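Local coordinates for uncharacterized protein (Bacteroides ovatus, PDB 4FS7) that is of unknown function but, as an extracellular leucine-rich repeat protein of the BspA type, probably takes part in protein binding, at residues 360-365 / 382-387; 314-319 / 337-342; 346-351 / 366-371. All coordinates share one frame; numbering follows the deposited sequence.

Contact 1. Residues 360-365 / 382-387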
loop_
_atom_site.group_PDB
_atom_site.type_symbol
_atom_site.label_atom_id
_atom_site.label_comp_id
_atom_site.label_asym_id
_atom_site.label_seq_id
_atom_site.Cartn_x
_atom_site.Cartn_y
_atom_site.Cartn_z
ATOM N N ASN A 360 17.493 -24.274 -17.397
ATOM C CA ASN A 360 18.374 -23.754 -16.386
ATOM C C ASN A 360 17.747 -23.706 -14.989
ATOM O O ASN A 360 18.155 -22.915 -14.150
ATOM C CB ASN A 360 18.947 -22.397 -16.822
ATOM C CG ASN A 360 19.941 -22.559 -17.920
ATOM O OD1 ASN A 360 20.790 -23.462 -17.856
ATOM N ND2 ASN A 360 19.900 -21.675 -18.889
ATOM N N ALA A 361 16.849 -24.668 -14.719
ATOM C CA ALA A 361 16.207 -24.722 -13.418
ATOM C C ALA A 361 17.191 -24.814 -12.259
ATOM O O ALA A 361 16.920 -24.339 -11.175
ATOM C CB ALA A 361 15.196 -25.838 -13.370
ATOM N N PHE A 362 18.325 -25.513 -12.500
ATOM C CA PHE A 362 19.317 -25.722 -11.469
ATOM C C PHE A 362 20.669 -25.143 -11.832
ATOM O O PHE A 362 21.682 -25.518 -11.281
ATOM C CB PHE A 362 19.392 -27.238 -11.119
ATOM C CG PHE A 362 18.130 -27.747 -10.551
ATOM C CD1 PHE A 362 17.816 -27.526 -9.229
ATOM C CD2 PHE A 362 17.189 -28.364 -11.366
ATOM C CE1 PHE A 362 16.613 -27.945 -8.728
ATOM C CE2 PHE A 362 15.963 -28.772 -10.841
ATOM C CZ PHE A 362 15.685 -28.569 -9.518
ATOM N N GLN A 363 20.672 -24.177 -12.750
ATOM C CA GLN A 363 21.890 -23.468 -13.065
ATOM C C GLN A 363 22.408 -22.764 -11.814
ATOM O O GLN A 363 21.625 -22.193 -11.046
ATOM C CB GLN A 363 21.607 -22.468 -14.165
ATOM C CG GLN A 363 22.815 -21.650 -14.575
ATOM C CD GLN A 363 22.458 -20.744 -15.710
ATOM O OE1 GLN A 363 21.542 -19.951 -15.625
ATOM N NE2 GLN A 363 23.182 -20.883 -16.807
ATOM N N GLY A 364 23.713 -22.838 -11.568
ATOM C CA GLY A 364 24.314 -22.255 -10.411
ATOM C C GLY A 364 24.157 -23.043 -9.123
ATOM O O GLY A 364 24.653 -22.573 -8.097
ATOM N N CYS A 365 23.517 -24.206 -9.181
ATOM C CA CYS A 365 23.353 -25.063 -7.997
ATOM C C CYS A 365 24.587 -25.925 -7.830
ATOM O O CYS A 365 24.581 -27.120 -8.088
ATOM C CB CYS A 365 22.082 -25.871 -8.051
ATOM S SG CYS A 365 20.584 -24.826 -7.952
ATOM N N TYR A 382 20.944 -31.250 -18.717
ATOM C CA TYR A 382 21.651 -30.032 -19.104
ATOM C C TYR A 382 21.226 -28.793 -18.309
ATOM O O TYR A 382 21.916 -27.767 -18.356
ATOM C CB TYR A 382 21.468 -29.773 -20.601
ATOM C CG TYR A 382 21.772 -30.965 -21.468
ATOM C CD1 TYR A 382 23.051 -31.456 -21.546
ATOM C CD2 TYR A 382 20.762 -31.616 -22.170
ATOM C CE1 TYR A 382 23.351 -32.559 -22.339
ATOM C CE2 TYR A 382 21.029 -32.712 -22.979
ATOM C CZ TYR A 382 22.315 -33.201 -23.025
ATOM O OH TYR A 382 22.580 -34.309 -23.804
ATOM N N ASP A 383 20.143 -28.941 -17.543
ATOM C CA ASP A 383 19.607 -27.854 -16.733
ATOM C C ASP A 383 20.152 -27.831 -15.311
ATOM O O ASP A 383 19.721 -27.033 -14.483
ATOM C CB ASP A 383 18.098 -27.911 -16.810
ATOM C CG ASP A 383 17.633 -27.700 -18.257
ATOM O OD1 ASP A 383 18.005 -26.650 -18.844
ATOM O OD2 ASP A 383 17.032 -28.613 -18.837
ATOM N N PHE A 384 21.113 -28.707 -15.064
ATOM C CA PHE A 384 21.904 -28.758 -13.844
ATOM C C PHE A 384 23.343 -28.347 -14.108
ATOM O O PHE A 384 23.813 -28.407 -15.260
ATOM C CB PHE A 384 21.931 -30.180 -13.278
ATOM C CG PHE A 384 20.576 -30.711 -12.862
ATOM C CD1 PHE A 384 19.686 -31.144 -13.794
ATOM C CD2 PHE A 384 20.205 -30.805 -11.531
ATOM C CE1 PHE A 384 18.421 -31.664 -13.448
ATOM C CE2 PHE A 384 18.954 -31.316 -11.192
ATOM C CZ PHE A 384 18.080 -31.752 -12.142
ATOM N N GLU A 385 24.076 -28.000 -13.064
ATOM C CA GLU A 385 25.516 -27.836 -13.196
ATOM C C GLU A 385 26.163 -29.116 -13.684
ATOM O O GLU A 385 25.694 -30.200 -13.401
ATOM C CB GLU A 385 26.117 -27.442 -11.850
ATOM C CG GLU A 385 25.732 -26.013 -11.461
ATOM C CD GLU A 385 26.397 -24.992 -12.358
ATOM O OE1 GLU A 385 27.653 -25.054 -12.421
ATOM O OE2 GLU A 385 25.719 -24.126 -12.986
ATOM N N ASP A 386 27.247 -28.962 -14.446
ATOM C CA ASP A 386 27.926 -30.122 -15.036
ATOM C C ASP A 386 28.633 -30.990 -13.989
ATOM O O ASP A 386 29.083 -32.083 -14.304
ATOM C CB ASP A 386 28.826 -29.748 -16.216
ATOM C CG ASP A 386 29.949 -28.818 -15.850
ATOM O OD1 ASP A 386 30.247 -28.647 -14.648
ATOM O OD2 ASP A 386 30.581 -28.268 -16.806
ATOM N N THR A 387 28.724 -30.508 -12.755
ATOM C CA THR A 387 29.264 -31.266 -11.632
ATOM C C THR A 387 28.244 -32.219 -10.980
ATOM O O THR A 387 28.632 -33.114 -10.235
ATOM C CB THR A 387 29.842 -30.306 -10.583
ATOM O OG1 THR A 387 28.883 -29.274 -10.351
ATOM C CG2 THR A 387 31.182 -29.684 -11.082
HETATM O O HOH W 1 22.238 -25.415 -16.356
HETATM O O HOH W 2 23.213 -28.516 -10.351
#

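Contact 2. Residues 314-319 / 337-342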
loop_
_atom_site.group_PDB
_atom_site.type_symbol
_atom_site.label_atom_id
_atom_site.label_comp_id
_atom_site.label_asym_id
_atom_site.label_seq_id
_atom_site.Cartn_x
_atom_site.Cartn_y
_atom_site.Cartn_z
ATOM N N GLU A 314 11.440 -19.068 -11.999
ATOM C CA GLU A 314 12.231 -18.262 -11.083
ATOM C C GLU A 314 11.655 -18.234 -9.659
ATOM O O GLU A 314 12.021 -17.356 -8.865
ATOM C CB GLU A 314 12.389 -16.812 -11.588
ATOM C CG GLU A 314 13.186 -16.677 -12.869
ATOM C CD GLU A 314 13.271 -15.245 -13.361
ATOM O OE1 GLU A 314 13.033 -14.305 -12.570
ATOM O OE2 GLU A 314 13.600 -15.076 -14.554
ATOM N N ALA A 315 10.851 -19.237 -9.273
ATOM C CA ALA A 315 10.186 -19.152 -7.959
ATOM C C ALA A 315 11.110 -19.084 -6.764
ATOM O O ALA A 315 10.799 -18.430 -5.779
ATOM C CB ALA A 315 9.160 -20.243 -7.795
ATOM N N PHE A 316 12.212 -19.818 -6.845
ATOM C CA PHE A 316 13.193 -19.875 -5.799
ATOM C C PHE A 316 14.572 -19.381 -6.263
ATOM O O PHE A 316 15.617 -19.629 -5.625
ATOM C CB PHE A 316 13.327 -21.268 -5.160
ATOM C CG PHE A 316 12.066 -21.760 -4.496
ATOM C CD1 PHE A 316 11.823 -21.450 -3.172
ATOM C CD2 PHE A 316 11.145 -22.516 -5.171
ATOM C CE1 PHE A 316 10.682 -21.897 -2.540
ATOM C CE2 PHE A 316 10.007 -22.966 -4.551
ATOM C CZ PHE A 316 9.785 -22.654 -3.216
ATOM N N GLU A 317 14.589 -18.615 -7.357
ATOM C CA GLU A 317 15.883 -18.133 -7.853
ATOM C C GLU A 317 16.551 -17.254 -6.780
ATOM O O GLU A 317 15.884 -16.418 -6.142
ATOM C CB GLU A 317 15.715 -17.398 -9.175
ATOM C CG GLU A 317 17.009 -16.755 -9.667
ATOM C CD GLU A 317 17.076 -16.391 -11.136
ATOM O OE1 GLU A 317 16.390 -16.998 -11.934
ATOM O OE2 GLU A 317 17.895 -15.504 -11.383
ATOM N N SER A 318 17.858 -17.429 -6.591
ATOM C CA SER A 318 18.639 -16.619 -5.692
ATOM C C SER A 318 18.295 -16.843 -4.214
ATOM O O SER A 318 18.684 -16.047 -3.341
ATOM C CB SER A 318 18.638 -15.128 -6.085
ATOM O OG SER A 318 19.547 -14.882 -7.148
ATOM N N CYS A 319 17.713 -18.005 -3.901
ATOM C CA CYS A 319 17.515 -18.424 -2.492
ATOM C C CYS A 319 18.769 -19.159 -2.059
ATOM O O CYS A 319 18.845 -20.384 -2.032
ATOM C CB CYS A 319 16.261 -19.266 -2.368
ATOM S SG CYS A 319 14.731 -18.327 -2.566
ATOM N N ARG A 337 14.515 -21.693 -14.612
ATOM C CA ARG A 337 15.296 -20.985 -13.588
ATOM C C ARG A 337 14.643 -21.083 -12.213
ATOM O O ARG A 337 14.956 -20.293 -11.338
ATOM C CB ARG A 337 15.505 -19.536 -13.993
ATOM C CG ARG A 337 16.500 -19.383 -15.137
ATOM C CD ARG A 337 16.526 -17.978 -15.775
ATOM N NE ARG A 337 16.829 -16.935 -14.798
ATOM C CZ ARG A 337 17.110 -15.687 -15.155
ATOM N NH1 ARG A 337 17.114 -15.330 -16.432
ATOM N NH2 ARG A 337 17.328 -14.765 -14.234
ATOM N N SER A 338 13.831 -22.115 -11.943
ATOM C CA SER A 338 13.133 -22.121 -10.653
ATOM C C SER A 338 14.006 -22.192 -9.431
ATOM O O SER A 338 13.614 -21.673 -8.388
ATOM C CB SER A 338 12.077 -23.241 -10.611
ATOM O OG SER A 338 10.957 -22.996 -11.454
ATOM N N PHE A 339 15.180 -22.844 -9.541
ATOM C CA PHE A 339 16.151 -22.904 -8.452
ATOM C C PHE A 339 17.499 -22.347 -8.908
ATOM O O PHE A 339 18.520 -22.660 -8.324
ATOM C CB PHE A 339 16.286 -24.352 -7.918
ATOM C CG PHE A 339 15.009 -24.871 -7.308
ATOM C CD1 PHE A 339 14.740 -24.628 -5.964
ATOM C CD2 PHE A 339 14.070 -25.538 -8.042
ATOM C CE1 PHE A 339 13.564 -25.083 -5.407
ATOM C CE2 PHE A 339 12.864 -25.998 -7.480
ATOM C CZ PHE A 339 12.636 -25.774 -6.152
ATOM N N ARG A 340 17.498 -21.444 -9.879
ATOM C CA ARG A 340 18.737 -20.899 -10.356
ATOM C C ARG A 340 19.426 -20.168 -9.218
ATOM O O ARG A 340 18.829 -19.374 -8.478
ATOM C CB ARG A 340 18.525 -19.942 -11.532
ATOM C CG ARG A 340 19.824 -19.210 -11.944
ATOM C CD ARG A 340 19.698 -18.429 -13.219
ATOM N NE ARG A 340 20.985 -17.836 -13.579
ATOM C CZ ARG A 340 21.349 -16.584 -13.396
ATOM N NH1 ARG A 340 20.553 -15.702 -12.802
ATOM N NH2 ARG A 340 22.558 -16.219 -13.768
ATOM N N GLY A 341 20.735 -20.371 -9.097
ATOM C CA GLY A 341 21.508 -19.650 -8.127
ATOM C C GLY A 341 21.252 -20.045 -6.687
ATOM O O GLY A 341 21.651 -19.326 -5.765
ATOM N N CYS A 342 20.657 -21.212 -6.456
ATOM C CA CYS A 342 20.494 -21.722 -5.089
ATOM C C CYS A 342 21.788 -22.434 -4.712
ATOM O O CYS A 342 21.905 -23.680 -4.786
ATOM C CB CYS A 342 19.301 -22.662 -4.992
ATOM S SG CYS A 342 17.707 -21.712 -5.103
#

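Contact 3. Residues 346-351 / 366-371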
loop_
_atom_site.group_PDB
_atom_site.type_symbol
_atom_site.label_atom_id
_atom_site.label_comp_id
_atom_site.label_asym_id
_atom_site.label_seq_id
_atom_site.Cartn_x
_atom_site.Cartn_y
_atom_site.Cartn_z
ATOM N N SER A 346 21.373 -28.812 -1.751
ATOM C CA SER A 346 22.047 -30.108 -1.752
ATOM C C SER A 346 21.076 -31.267 -1.844
ATOM O O SER A 346 21.415 -32.302 -2.401
ATOM C CB SER A 346 22.869 -30.257 -0.469
ATOM O OG SER A 346 23.463 -31.544 -0.399
ATOM N N ASN A 347 19.908 -31.130 -1.261
ATOM C CA ASN A 347 18.926 -32.200 -1.118
ATOM C C ASN A 347 17.613 -31.820 -1.752
ATOM O O ASN A 347 16.911 -30.968 -1.218
ATOM C CB ASN A 347 18.692 -32.518 0.357
ATOM C CG ASN A 347 19.963 -32.690 1.096
ATOM O OD1 ASN A 347 20.751 -33.583 0.754
ATOM N ND2 ASN A 347 20.196 -31.861 2.121
ATOM N N ILE A 348 17.286 -32.447 -2.869
ATOM C CA ILE A 348 16.024 -32.259 -3.550
ATOM C C ILE A 348 15.664 -33.568 -4.213
ATOM O O ILE A 348 16.512 -34.213 -4.827
ATOM C CB ILE A 348 16.054 -31.050 -4.516
ATOM C CG1 ILE A 348 14.657 -30.834 -5.108
ATOM C CG2 ILE A 348 17.151 -31.223 -5.598
ATOM C CD1 ILE A 348 14.535 -29.491 -5.875
ATOM N N ASN A 349 14.403 -33.936 -4.071
ATOM C CA ASN A 349 13.839 -35.101 -4.718
ATOM C C ASN A 349 13.023 -34.753 -5.943
ATOM O O ASN A 349 12.497 -33.632 -6.047
ATOM C CB ASN A 349 12.925 -35.856 -3.747
ATOM C CG ASN A 349 11.763 -35.009 -3.287
ATOM O OD1 ASN A 349 11.941 -33.905 -2.782
ATOM N ND2 ASN A 349 10.567 -35.497 -3.496
ATOM N N PHE A 350 12.890 -35.721 -6.841
ATOM C CA PHE A 350 12.172 -35.560 -8.080
ATOM C C PHE A 350 11.083 -36.605 -8.168
ATOM O O PHE A 350 11.319 -37.745 -8.604
ATOM C CB PHE A 350 13.158 -35.641 -9.225
ATOM C CG PHE A 350 14.107 -34.501 -9.200
ATOM C CD1 PHE A 350 13.745 -33.267 -9.723
ATOM C CD2 PHE A 350 15.327 -34.585 -8.579
ATOM C CE1 PHE A 350 14.621 -32.206 -9.640
ATOM C CE2 PHE A 350 16.220 -33.497 -8.504
ATOM C CZ PHE A 350 15.839 -32.291 -9.048
ATOM N N PRO A 351 9.873 -36.238 -7.768
ATOM C CA PRO A 351 8.829 -37.238 -7.766
ATOM C C PRO A 351 8.473 -37.753 -9.161
ATOM O O PRO A 351 8.642 -37.047 -10.120
ATOM C CB PRO A 351 7.657 -36.498 -7.130
ATOM C CG PRO A 351 8.296 -35.479 -6.259
ATOM C CD PRO A 351 9.509 -35.047 -6.991
ATOM N N ILE A 366 25.657 -25.243 -7.413
ATOM C CA ILE A 366 26.982 -25.828 -7.367
ATOM C C ILE A 366 27.148 -26.900 -6.298
ATOM O O ILE A 366 28.057 -27.720 -6.389
ATOM C CB ILE A 366 28.059 -24.720 -7.255
ATOM C CG1 ILE A 366 27.891 -23.834 -5.982
ATOM C CG2 ILE A 366 28.036 -23.867 -8.551
ATOM C CD1 ILE A 366 29.024 -22.742 -5.790
ATOM N N ASN A 367 26.294 -26.895 -5.282
ATOM C CA ASN A 367 26.353 -27.870 -4.196
ATOM C C ASN A 367 25.379 -28.993 -4.355
ATOM O O ASN A 367 25.247 -29.863 -3.498
ATOM C CB ASN A 367 26.205 -27.165 -2.848
ATOM C CG ASN A 367 27.501 -26.495 -2.473
ATOM O OD1 ASN A 367 28.553 -27.180 -2.408
ATOM N ND2 ASN A 367 27.481 -25.212 -2.205
ATOM N N LEU A 368 24.715 -29.034 -5.508
ATOM C CA LEU A 368 23.803 -30.078 -5.817
ATOM C C LEU A 368 24.642 -31.183 -6.480
ATOM O O LEU A 368 24.930 -31.136 -7.669
ATOM C CB LEU A 368 22.638 -29.583 -6.660
ATOM C CG LEU A 368 21.530 -30.585 -6.974
ATOM C CD1 LEU A 368 20.980 -31.271 -5.693
ATOM C CD2 LEU A 368 20.402 -29.866 -7.737
ATOM N N LYS A 369 25.086 -32.141 -5.675
ATOM C CA LYS A 369 26.114 -33.111 -6.103
ATOM C C LYS A 369 25.531 -34.397 -6.622
ATOM O O LYS A 369 26.147 -35.038 -7.491
ATOM C CB LYS A 369 27.074 -33.416 -4.947
ATOM C CG LYS A 369 27.865 -32.221 -4.467
ATOM C CD LYS A 369 28.650 -32.485 -3.207
ATOM C CE LYS A 369 29.402 -31.240 -2.762
ATOM N NZ LYS A 369 30.086 -31.474 -1.469
ATOM N N LYS A 370 24.371 -34.806 -6.097
ATOM C CA LYS A 370 23.772 -36.089 -6.460
ATOM C C LYS A 370 22.272 -35.948 -6.560
ATOM O O LYS A 370 21.635 -35.427 -5.638
ATOM C CB LYS A 370 24.118 -37.181 -5.432
ATOM C CG LYS A 370 25.596 -37.434 -5.264
ATOM N N VAL A 371 21.686 -36.337 -7.672
ATOM C CA VAL A 371 20.245 -36.469 -7.685
ATOM C C VAL A 371 19.890 -37.786 -8.325
ATOM O O VAL A 371 20.745 -38.467 -8.890
ATOM C CB VAL A 371 19.579 -35.303 -8.422
ATOM C CG1 VAL A 371 19.881 -33.979 -7.704
ATOM C CG2 VAL A 371 20.045 -35.289 -9.883
HETATM O O HOH W 3 19.807 -34.189 -3.826
HETATM O O HOH W 4 23.822 -33.261 -3.445
HETATM O O HOH W 5 26.545 -30.547 -1.155
#

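Contact 1. Residues 360-365 / 382-387
F362 sets CD2 over one face of the F384 ring, near its rim. The planes are only 11° apart but slid so far that the rings barely overlap, with F362 CD2 3.4 Å from F384 CE2. In both residues CG is anti to the carbonyl carbon, so the two side chains run side by side into the interior. There F339 continues the row beyond F362, and F390 meets F384 edge-to-face.

The backbone of 360-365 is two overlapping turns, type I from N360 to Q363 and type II from F362 to C365. Three of its N-H groups, those of N360, F362 and G364, are taken by 382-387. F362 N gives its hydrogen to D383 O at 2.9 Å, nearly along the C=O axis but with a bend at the hydrogen (143°). N360 N bonds to D383 OD1 at 2.8 Å and almost straight, 169° at the hydrogen, although the donor stands above the carboxylate plane. G364 N does the same with E385 OE2 at 2.8 Å. The E385 chain is bent at chi2, which turns its carboxylate back onto the second turn. An alanine here would take away the acceptor of G364 N and would probably loosen the hold on the second turn.

One water bridges N360 OD1 and Y382 O. Another links E385 N, at 2.9 Å, to C365 O.

The two acidic side chains thus accept backbone N-H groups at partly exposed positions. The turn amides would probably help to keep both carboxylates ionised, while apolar contact holds the buried side.

Contact 2. Residues 314-319 / 337-342
The buried side of this contact is made of rings and sulfur. F316 and F339 point the same way, each with CG anti to the carbonyl carbon. Their planes are near parallel, 4° apart, yet slid so that the rings barely overlap. F316 CD2 lies 3.5 Å from F339 CE1. Beside them C319 CB packs on C342 SG at 3.9 Å.

Two backbone bonds join the turns. F316 N donates to S338 O at 2.8 Å, in the carbonyl plane. S318 N donates to R340 O at 2.9 Å, nearly along the C=O axis. S338 OG bonds to G312 O.

The other side is polar, and long chains carry it. E314, R337 and R340 are partly exposed there, but E317 is buried. E317 has CG anti to the backbone N (chi1 174°) and an extended chain that brings its carboxylate between two arginines. R337, bent at chi3, grips it side-on. R337 NE meets E317 OE1 at 2.9 Å and R337 NH2 meets E317 OE2 at 3.0 Å, both on syn lone pairs. R340 runs alongside E317, and its NH1 reaches E317 OE2 at 3.0 Å from above the carboxylate plane. Y294 OH also bonds to this oxygen, and R340 NE turns to Q363 OE1. The looser member is E314. Its OE2 sits over the centre of the R337 guanidinium, 3.6 Å from R337 CZ, a long salt bridge of charges alone. The two arginines would probably keep E317 ionised.

Each segment is a type I turn overlapping a type II turn, at equivalent places in the chain. Such stacked turns, with phenylalanine and cysteine buried and charged chains along the outer side, fit a BspA-type leucine-rich repeat solenoid.

Contact 3. Residues 346-351 / 366-371
S346 starts the contact with its backbone. Its CA lies 3.7 Å from N367 O, and its carbonyl oxygen is 3.5 Å from the L368 CD1 methyl. No direct hydrogen bond crosses between the segments, and waters fill that role. One water donates to S346 O at 2.8 Å and accepts from K369 N at 2.8 Å. A second accepts from I348 N and lies within hydrogen-bonding distance of S346 O and K370 O. A third donates to N367 O. The N367 amide turns elsewhere, to T343 O.

I348 brings the side-chain packing. Its CG1 is anti to the backbone N, and the CG2 branch does the touching, 3.8 Å from L368 CD1. The two side chains cross at about a right angle. L368 has CG anti to the backbone N (chi1 -176°), which carries its methyls toward I348. These are neighbouring coils of the BspA-type leucine-rich repeat region. The segments run roughly the same way, 26° apart, yet water stands between their backbones here. The weakly bonded strand 347-348 pairs instead with strand 324-325, and strand 370-374 with strand 389-393.

F350 turns back inward with CG anti to the carbonyl carbon (chi1 -66°). Its ring meets V371 by an edge, CE2 to V371 CG1 at 3.8 Å, with the methyl near the ring plane.

Overall arrangement
Contact 2 sets turn on turn, and contact 1 sets the same kind of turn against the end of a 3-10 segment and a loop. They touch directly: F339 N and G341 N of contact 2 probably bond to A361 O and Q363 O of contact 1. All three are partly buried, contact 2 the most, with seven of its twelve touching residues buried. Beyond the phenylalanines, contact 2 has a salt-bridge network, contact 1 carboxylates on backbone amides. Contact 3 joins strand-bearing parts of the coils through apolar side chains and bridging waters. Its segments alternate with those of contact 1, and F350 packs on F362 and F384. I348 touches F339 of contact 2 more loosely.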